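Local coordinates for extracellular solute-binding protein, family 1 (Bifidobacterium longum subsp. infantis ATCC 15697, PDB 3QUF) that probably captures a solute outside the cell and delivers it to an ABC-type importer, at residues Ile32-Tyr37 against Asn41-Val46; Pro83-Asn88 against Ala315-Phe320. One frame throughout, in Å; residues are numbered along the deposited sequence.

Interaction 1 (Ile32-Tyr37 against Asn41-Val46); sequences ISFYSY and NQIGEV
Ser36 and Ile43 mark the closest backbone approach, their CA atoms 8.4 Å apart, where the end of strand 30-36 faces the first turns of helix 40-53. This is the opening half of a beta-alpha-beta unit completed by strand 57-63, whose pairing with strand 30-36 is parallel. No hydrogen bond links the two segments directly, and Ile43 makes both side-chain contacts through separate branches. Its CG1 stands anti to the backbone N (chi1 -153°) and carries CD1 to the edge of the Phe34 ring, in the ring plane, 3.9 Å from Phe34 CZ. Phe34 and Ile43 approach from opposite directions. On one face of the same ring lies Ser36 CB, offset toward the rim, so the ring is touched on a face from within its own strand, two residues on, and at its edge from the helix. The other Ile43 branch, CG2, sits 3.8 Å from Ser36 OG, a hydroxyl that hydrogen-bonds to the carbonyl of Phe38 in the connecting turn. Between the two segments the polar link is indirect. Gln42 OE1 accepts from the backbone N of Lys39, and one water donates to Tyr37 O at 2.9 Å and, over a longer 3.3 Å, to Gln42 OE1.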
ATOM      1  N   ILE A  32       0.743  31.059   0.462  1.00 17.19           N
ATOM      2  CA  ILE A  32       0.299  29.827  -0.216  1.00 15.79           C
ATOM      3  C   ILE A  32      -0.679  29.051   0.656  1.00 16.06           C
ATOM      4  O   ILE A  32      -0.760  29.316   1.872  1.00 16.05           O
ATOM      5  CB  ILE A  32       1.458  28.919  -0.644  1.00 15.47           C
ATOM      6  CG1 ILE A  32       2.380  28.543   0.539  1.00 16.96           C
ATOM      7  CG2 ILE A  32       2.259  29.643  -1.756  1.00 16.23           C
ATOM      8  CD1 ILE A  32       3.470  27.506   0.173  1.00 15.08           C
ATOM      9  N   SER A  33      -1.451  28.161   0.026  1.00 14.93           N
ATOM     10  CA  SER A  33      -2.403  27.335   0.724  1.00 15.26           C
ATOM     11  C   SER A  33      -2.122  25.861   0.502  1.00 15.49           C
ATOM     12  O   SER A  33      -1.530  25.470  -0.506  1.00 14.54           O
ATOM     13  CB  SER A  33      -3.832  27.658   0.300  1.00 16.32           C
ATOM     14  OG  SER A  33      -3.927  27.565  -1.101  1.00 17.89           O
ATOM     15  N   PHE A  34      -2.542  25.042   1.458  1.00 15.00           N
ATOM     16  CA  PHE A  34      -2.368  23.593   1.399  1.00 13.81           C
ATOM     17  C   PHE A  34      -3.674  22.995   1.842  1.00 14.16           C
ATOM     18  O   PHE A  34      -4.130  23.315   2.951  1.00 15.92           O
ATOM     19  CB  PHE A  34      -1.225  23.196   2.330  1.00 14.23           C
ATOM     20  CG  PHE A  34      -0.987  21.701   2.514  1.00 12.87           C
ATOM     21  CD1 PHE A  34      -1.342  20.753   1.592  1.00 13.77           C
ATOM     22  CD2 PHE A  34      -0.351  21.271   3.678  1.00 16.10           C
ATOM     23  CE1 PHE A  34      -1.107  19.383   1.831  1.00 15.31           C
ATOM     24  CE2 PHE A  34      -0.123  19.928   3.921  1.00 16.79           C
ATOM     25  CZ  PHE A  34      -0.496  18.998   3.031  1.00 14.83           C
ATOM     26  N   TYR A  35      -4.340  22.265   0.959  1.00 13.57           N
ATOM     27  CA  TYR A  35      -5.547  21.528   1.338  1.00 13.42           C
ATOM     28  C   TYR A  35      -5.076  20.114   1.557  1.00 13.67           C
ATOM     29  O   TYR A  35      -4.754  19.393   0.612  1.00 13.61           O
ATOM     30  CB  TYR A  35      -6.622  21.590   0.266  1.00 13.55           C
ATOM     31  CG  TYR A  35      -7.924  20.976   0.722  1.00 15.38           C
ATOM     32  CD1 TYR A  35      -8.464  21.314   1.953  1.00 26.23           C
ATOM     33  CD2 TYR A  35      -8.605  20.077  -0.041  1.00 15.32           C
ATOM     34  CE1 TYR A  35      -9.674  20.760   2.393  1.00 27.19           C
ATOM     35  CE2 TYR A  35      -9.818  19.515   0.387  1.00 18.09           C
ATOM     36  CZ  TYR A  35     -10.325  19.851   1.607  1.00 25.39           C
ATOM     37  OH  TYR A  35     -11.530  19.365   2.066  1.00 25.30           O
ATOM     38  N   SER A  36      -4.998  19.726   2.822  1.00 14.17           N
ATOM     39  CA  SER A  36      -4.318  18.499   3.254  1.00 13.95           C
ATOM     40  C   SER A  36      -5.250  17.295   3.495  1.00 14.02           C
ATOM     41  O   SER A  36      -6.251  17.401   4.200  1.00 14.69           O
ATOM     42  CB  SER A  36      -3.562  18.783   4.545  1.00 14.59           C
ATOM     43  OG  SER A  36      -2.932  17.620   5.063  1.00 15.15           O
ATOM     44  N   TYR A  37      -4.917  16.177   2.881  1.00 12.03           N
ATOM     45  CA  TYR A  37      -5.574  14.887   3.171  1.00 13.05           C
ATOM     46  C   TYR A  37      -5.274  14.453   4.612  1.00 14.42           C
ATOM     47  O   TYR A  37      -6.074  13.787   5.273  1.00 16.38           O
ATOM     48  CB  TYR A  37      -5.052  13.858   2.224  1.00 12.94           C
ATOM     49  CG  TYR A  37      -5.473  12.447   2.483  1.00 13.87           C
ATOM     50  CD1 TYR A  37      -6.713  12.002   2.101  1.00 19.72           C
ATOM     51  CD2 TYR A  37      -4.647  11.609   3.175  1.00 18.70           C
ATOM     52  CE1 TYR A  37      -7.087  10.675   2.343  1.00 22.21           C
ATOM     53  CE2 TYR A  37      -4.996  10.290   3.426  1.00 21.95           C
ATOM     54  CZ  TYR A  37      -6.221   9.853   3.026  1.00 22.98           C
ATOM     55  OH  TYR A  37      -6.575   8.541   3.290  1.00 31.29           O
ATOM     56  N   ASN A  41      -2.799  15.843  13.338  1.00 22.87           N
ATOM     57  CA  ASN A  41      -1.984  14.929  14.166  1.00 24.15           C
ATOM     58  C   ASN A  41      -0.989  14.152  13.334  1.00 23.80           C
ATOM     59  O   ASN A  41      -0.085  13.565  13.894  1.00 25.74           O
ATOM     60  CB  ASN A  41      -2.791  13.991  15.065  1.00 26.40           C
ATOM     61  CG  ASN A  41      -3.830  13.165  14.337  1.00 30.57           C
ATOM     62  OD1 ASN A  41      -3.694  12.800  13.187  1.00 35.27           O
ATOM     63  ND2 ASN A  41      -4.889  12.805  15.080  1.00 38.25           N
ATOM     64  N   GLN A  42      -1.143  14.174  12.019  1.00 21.48           N
ATOM     65  CA  GLN A  42      -0.165  13.531  11.117  1.00 21.43           C
ATOM     66  C   GLN A  42       0.831  14.497  10.475  1.00 20.52           C
ATOM     67  O   GLN A  42       2.009  14.173  10.307  1.00 21.93           O
ATOM     68  CB  GLN A  42      -0.894  12.804  10.006  1.00 20.66           C
ATOM     69  CG  GLN A  42      -1.736  11.621  10.469  1.00 24.66           C
ATOM     70  CD  GLN A  42      -2.775  11.198   9.399  1.00 29.87           C
ATOM     71  OE1 GLN A  42      -3.664  11.979   8.967  1.00 29.03           O
ATOM     72  NE2 GLN A  42      -2.680   9.953   8.995  1.00 32.30           N
ATOM     73  N   ILE A  43       0.364  15.678  10.080  1.00 19.38           N
ATOM     74  CA  ILE A  43       1.218  16.614   9.318  1.00 20.19           C
ATOM     75  C   ILE A  43       1.477  17.956  10.006  1.00 20.42           C
ATOM     76  O   ILE A  43       2.272  18.758   9.514  1.00 19.69           O
ATOM     77  CB  ILE A  43       0.626  16.827   7.884  1.00 20.40           C
ATOM     78  CG1 ILE A  43       1.724  17.206   6.876  1.00 21.85           C
ATOM     79  CG2 ILE A  43      -0.501  17.825   7.917  1.00 21.08           C
ATOM     80  CD1 ILE A  43       1.544  16.754   5.507  1.00 23.48           C
ATOM     81  N   GLY A  44       0.845  18.198  11.161  1.00 20.86           N
ATOM     82  CA  GLY A  44       0.949  19.498  11.813  1.00 22.22           C
ATOM     83  C   GLY A  44       2.363  19.900  12.184  1.00 21.87           C
ATOM     84  O   GLY A  44       2.713  21.064  12.061  1.00 22.85           O
ATOM     85  N   GLU A  45       3.165  18.952  12.674  1.00 22.26           N
ATOM     86  CA  GLU A  45       4.563  19.241  13.033  0.50 22.64           C
ATOM     87  C   GLU A  45       5.400  19.588  11.813  1.00 21.77           C
ATOM     88  O   GLU A  45       6.332  20.436  11.892  1.00 21.71           O
ATOM     89  CB  GLU A  45       5.235  18.086  13.794  0.50 23.22           C
ATOM     90  CG  GLU A  45       6.723  18.373  14.099  0.50 25.61           C
ATOM     91  CD  GLU A  45       7.363  17.398  15.081  0.50 29.92           C
ATOM     92  OE1 GLU A  45       6.740  16.366  15.397  0.50 31.97           O
ATOM     93  OE2 GLU A  45       8.488  17.687  15.549  0.50 32.65           O
ATOM     94  N   VAL A  46       5.101  18.950  10.678  1.00 19.61           N
ATOM     95  CA  VAL A  46       5.761  19.311   9.430  1.00 18.27           C
ATOM     96  C   VAL A  46       5.440  20.772   9.078  1.00 18.02           C
ATOM     97  O   VAL A  46       6.334  21.582   8.781  1.00 17.49           O
ATOM     98  CB  VAL A  46       5.342  18.370   8.252  1.00 18.21           C
ATOM     99  CG1 VAL A  46       5.925  18.850   6.932  1.00 19.57           C
ATOM    100  CG2 VAL A  46       5.769  16.939   8.526  1.00 19.85           C
TER
HETATM  101  O   HOH W   1      -6.102  11.390   6.824  1.00 30.78           O

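Interaction 2 (Pro83-Asn88 against Ala315-Phe320); sequences PPTIFN and AAAKKF
Backbones come nearest at Ile86 and Ala317, with CA atoms 6.5 Å apart, where the start of strand 86-89 and the loop leading into it meet a middle turn of helix 311-324. The small Ala317 side chain is consistent with so close a strand-helix approach: its CB lies 3.7 Å from Ile86 CG1 and equally 3.7 Å from Thr85 CG2. Thr85 presents its methyl to the helix while its hydroxyl turns to another partner, the backbone N of Ser33. With chi1 at -56°, Ile86 holds CG1 opposite its own carbonyl carbon and extends CD1 beyond Ala317, one helical turn on to Phe320. Ile86 CD1 reaches Phe320 CD2 at 3.7 Å, meeting the ring obliquely, and also lies 4.0 Å from Phe320 CB. The contact is thus wholly apolar, made by four buried residues with no hydrogen bond across it. The Phe320 ring is also met edge-to-face by Phe50 and inclined at about 50° to that of Phe34, so it joins helix 40-53 and strand 30-36 to the packing. Ala317 touches Ile305 as well, placing helix 311-324 across strands 86-89 and 295-305, which pair antiparallel.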
ATOM      1  N   PRO A  83      -7.455  27.753  -6.526  1.00 21.37           N
ATOM      2  CA  PRO A  83      -7.101  26.386  -6.152  1.00 18.70           C
ATOM      3  C   PRO A  83      -6.041  26.378  -5.060  1.00 17.03           C
ATOM      4  O   PRO A  83      -5.253  27.314  -4.992  1.00 16.31           O
ATOM      5  CB  PRO A  83      -6.499  25.806  -7.412  1.00 18.79           C
ATOM      6  CG  PRO A  83      -6.897  26.721  -8.502  1.00 21.66           C
ATOM      7  CD  PRO A  83      -7.132  28.020  -7.931  1.00 20.06           C
ATOM      8  N   PRO A  84      -6.038  25.354  -4.212  1.00 15.36           N
ATOM      9  CA  PRO A  84      -4.983  25.255  -3.204  1.00 13.71           C
ATOM     10  C   PRO A  84      -3.626  25.115  -3.877  1.00 13.68           C
ATOM     11  O   PRO A  84      -3.487  24.345  -4.842  1.00 14.25           O
ATOM     12  CB  PRO A  84      -5.315  23.978  -2.429  1.00 13.66           C
ATOM     13  CG  PRO A  84      -6.309  23.265  -3.215  1.00 16.31           C
ATOM     14  CD  PRO A  84      -6.966  24.218  -4.177  1.00 14.80           C
ATOM     15  N   THR A  85      -2.623  25.806  -3.357  1.00 12.49           N
ATOM     16  CA  THR A  85      -1.296  25.686  -3.939  1.00 11.85           C
ATOM     17  C   THR A  85      -0.702  24.290  -3.854  1.00 11.01           C
ATOM     18  O   THR A  85       0.048  23.850  -4.765  1.00 11.80           O
ATOM     19  CB  THR A  85      -0.322  26.678  -3.281  1.00 11.51           C
ATOM     20  OG1 THR A  85      -0.974  27.886  -2.902  1.00 13.91           O
ATOM     21  CG2 THR A  85       0.833  26.973  -4.218  1.00 12.21           C
ATOM     22  N   ILE A  86      -0.934  23.627  -2.722  1.00 10.50           N
ATOM     23  CA  ILE A  86      -0.456  22.295  -2.451  1.00 10.39           C
ATOM     24  C   ILE A  86      -1.651  21.439  -2.058  1.00 10.78           C
ATOM     25  O   ILE A  86      -2.597  21.913  -1.412  1.00 11.49           O
ATOM     26  CB  ILE A  86       0.557  22.279  -1.319  1.00 10.24           C
ATOM     27  CG1 ILE A  86       1.724  23.213  -1.584  1.00 12.43           C
ATOM     28  CG2 ILE A  86       1.065  20.838  -1.067  1.00 10.86           C
ATOM     29  CD1 ILE A  86       2.314  23.870  -0.343  1.00 13.41           C
ATOM     30  N   PHE A  87      -1.632  20.213  -2.520  1.00 10.20           N
ATOM     31  CA  PHE A  87      -2.702  19.271  -2.245  1.00 10.13           C
ATOM     32  C   PHE A  87      -2.174  17.833  -2.367  1.00 11.47           C
ATOM     33  O   PHE A  87      -1.014  17.603  -2.759  1.00 12.22           O
ATOM     34  CB  PHE A  87      -3.925  19.536  -3.117  1.00 10.67           C
ATOM     35  CG  PHE A  87      -3.620  19.560  -4.568  1.00 10.16           C
ATOM     36  CD1 PHE A  87      -3.569  18.394  -5.301  1.00 12.66           C
ATOM     37  CD2 PHE A  87      -3.309  20.777  -5.193  1.00 11.71           C
ATOM     38  CE1 PHE A  87      -3.224  18.437  -6.670  1.00 13.89           C
ATOM     39  CE2 PHE A  87      -2.987  20.807  -6.546  1.00 13.11           C
ATOM     40  CZ  PHE A  87      -2.923  19.632  -7.257  1.00 12.70           C
ATOM     41  N   ASN A  88      -3.032  16.861  -2.097  1.00 10.72           N
ATOM     42  CA  ASN A  88      -2.621  15.470  -2.160  1.00 10.43           C
ATOM     43  C   ASN A  88      -3.276  14.676  -3.255  1.00 11.51           C
ATOM     44  O   ASN A  88      -4.471  14.828  -3.520  1.00 12.18           O
ATOM     45  CB  ASN A  88      -2.926  14.792  -0.807  1.00 10.96           C
ATOM     46  CG  ASN A  88      -2.050  15.285   0.317  1.00 10.98           C
ATOM     47  OD1 ASN A  88      -2.510  15.906   1.270  1.00 13.31           O
ATOM     48  ND2 ASN A  88      -0.703  15.037   0.199  1.00 12.34           N
ATOM     49  N   ALA A 315       6.990  28.685  -6.526  1.00 14.04           N
ATOM     50  CA  ALA A 315       8.339  28.642  -5.931  1.00 14.93           C
ATOM     51  C   ALA A 315       8.284  28.312  -4.428  1.00 14.43           C
ATOM     52  O   ALA A 315       9.052  27.525  -3.889  1.00 13.92           O
ATOM     53  CB  ALA A 315       9.043  29.961  -6.158  1.00 17.41           C
ATOM     54  N   ALA A 316       7.340  28.919  -3.729  1.00 13.57           N
ATOM     55  CA  ALA A 316       7.172  28.687  -2.306  1.00 13.09           C
ATOM     56  C   ALA A 316       6.698  27.247  -2.045  1.00 12.43           C
ATOM     57  O   ALA A 316       7.133  26.606  -1.077  1.00 13.35           O
ATOM     58  CB  ALA A 316       6.175  29.708  -1.693  1.00 12.41           C
ATOM     59  N   ALA A 317       5.775  26.761  -2.859  1.00 12.50           N
ATOM     60  CA  ALA A 317       5.278  25.386  -2.750  1.00 12.01           C
ATOM     61  C   ALA A 317       6.382  24.360  -2.967  1.00 12.59           C
ATOM     62  O   ALA A 317       6.442  23.336  -2.262  1.00 11.42           O
ATOM     63  CB  ALA A 317       4.073  25.180  -3.704  1.00 11.66           C
ATOM     64  N   LYS A 318       7.282  24.647  -3.902  1.00 12.73           N
ATOM     65  CA  LYS A 318       8.441  23.787  -4.108  1.00 14.61           C
ATOM     66  C   LYS A 318       9.324  23.744  -2.842  1.00 14.22           C
ATOM     67  O   LYS A 318       9.899  22.686  -2.534  1.00 15.49           O
ATOM     68  CB  LYS A 318       9.253  24.233  -5.313  1.00 15.77           C
ATOM     69  CG  LYS A 318       8.514  23.967  -6.619  1.00 16.42           C
ATOM     70  CD  LYS A 318       9.307  24.454  -7.847  1.00 17.76           C
ATOM     71  CE  LYS A 318       8.579  24.241  -9.155  1.00 20.39           C
ATOM     72  NZ  LYS A 318       9.312  24.900 -10.282  1.00 22.45           N
ATOM     73  N   LYS A 319       9.452  24.875  -2.146  1.00 14.51           N
ATOM     74  CA  LYS A 319      10.189  24.864  -0.861  1.00 15.29           C
ATOM     75  C   LYS A 319       9.511  23.981   0.190  1.00 14.75           C
ATOM     76  O   LYS A 319      10.180  23.329   0.987  1.00 15.17           O
ATOM     77  CB  LYS A 319      10.382  26.283  -0.325  1.00 15.83           C
ATOM     78  CG  LYS A 319      11.414  27.071  -1.101  1.00 22.43           C
ATOM     79  CD  LYS A 319      11.670  28.425  -0.424  1.00 29.29           C
ATOM     80  CE  LYS A 319      12.721  29.266  -1.156  1.00 34.02           C
ATOM     81  NZ  LYS A 319      13.265  30.350  -0.254  1.00 37.68           N
ATOM     82  N   PHE A 320       8.182  23.934   0.194  1.00 14.46           N
ATOM     83  CA  PHE A 320       7.462  23.053   1.088  1.00 14.13           C
ATOM     84  C   PHE A 320       7.686  21.572   0.754  1.00 14.22           C
ATOM     85  O   PHE A 320       8.027  20.777   1.632  1.00 15.14           O
ATOM     86  CB  PHE A 320       5.977  23.359   1.100  1.00 14.53           C
ATOM     87  CG  PHE A 320       5.212  22.517   2.071  1.00 14.32           C
ATOM     88  CD1 PHE A 320       5.353  22.691   3.437  1.00 19.51           C
ATOM     89  CD2 PHE A 320       4.366  21.520   1.616  1.00 17.97           C
ATOM     90  CE1 PHE A 320       4.662  21.893   4.307  1.00 18.37           C
ATOM     91  CE2 PHE A 320       3.637  20.749   2.488  1.00 18.34           C
ATOM     92  CZ  PHE A 320       3.780  20.909   3.823  1.00 19.29           C
TER

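Overall arrangement
Both interactions are buried packing of a helix on neighbouring, parallel strands of one sheet, and their centres lie about 11 Å apart. Ser33 O and Ile86 N, 2.9 Å apart in a probable hydrogen bond, join the two strands directly; Tyr37 N and Asn88 OD1, also at 2.9 Å, make a second link. Interaction 1 is local, with three residues between its segments, whereas interaction 2 brings together parts separated by 226 residues. Their chemistry also differs: 32-37/41-46 adds a water bridge by the turn that follows the strand end, while 83-88/315-320 is entirely apolar across its interface. Phe34, which packs on Ile43 in interaction 1, also touches Ile86, so the two contacts are continuous.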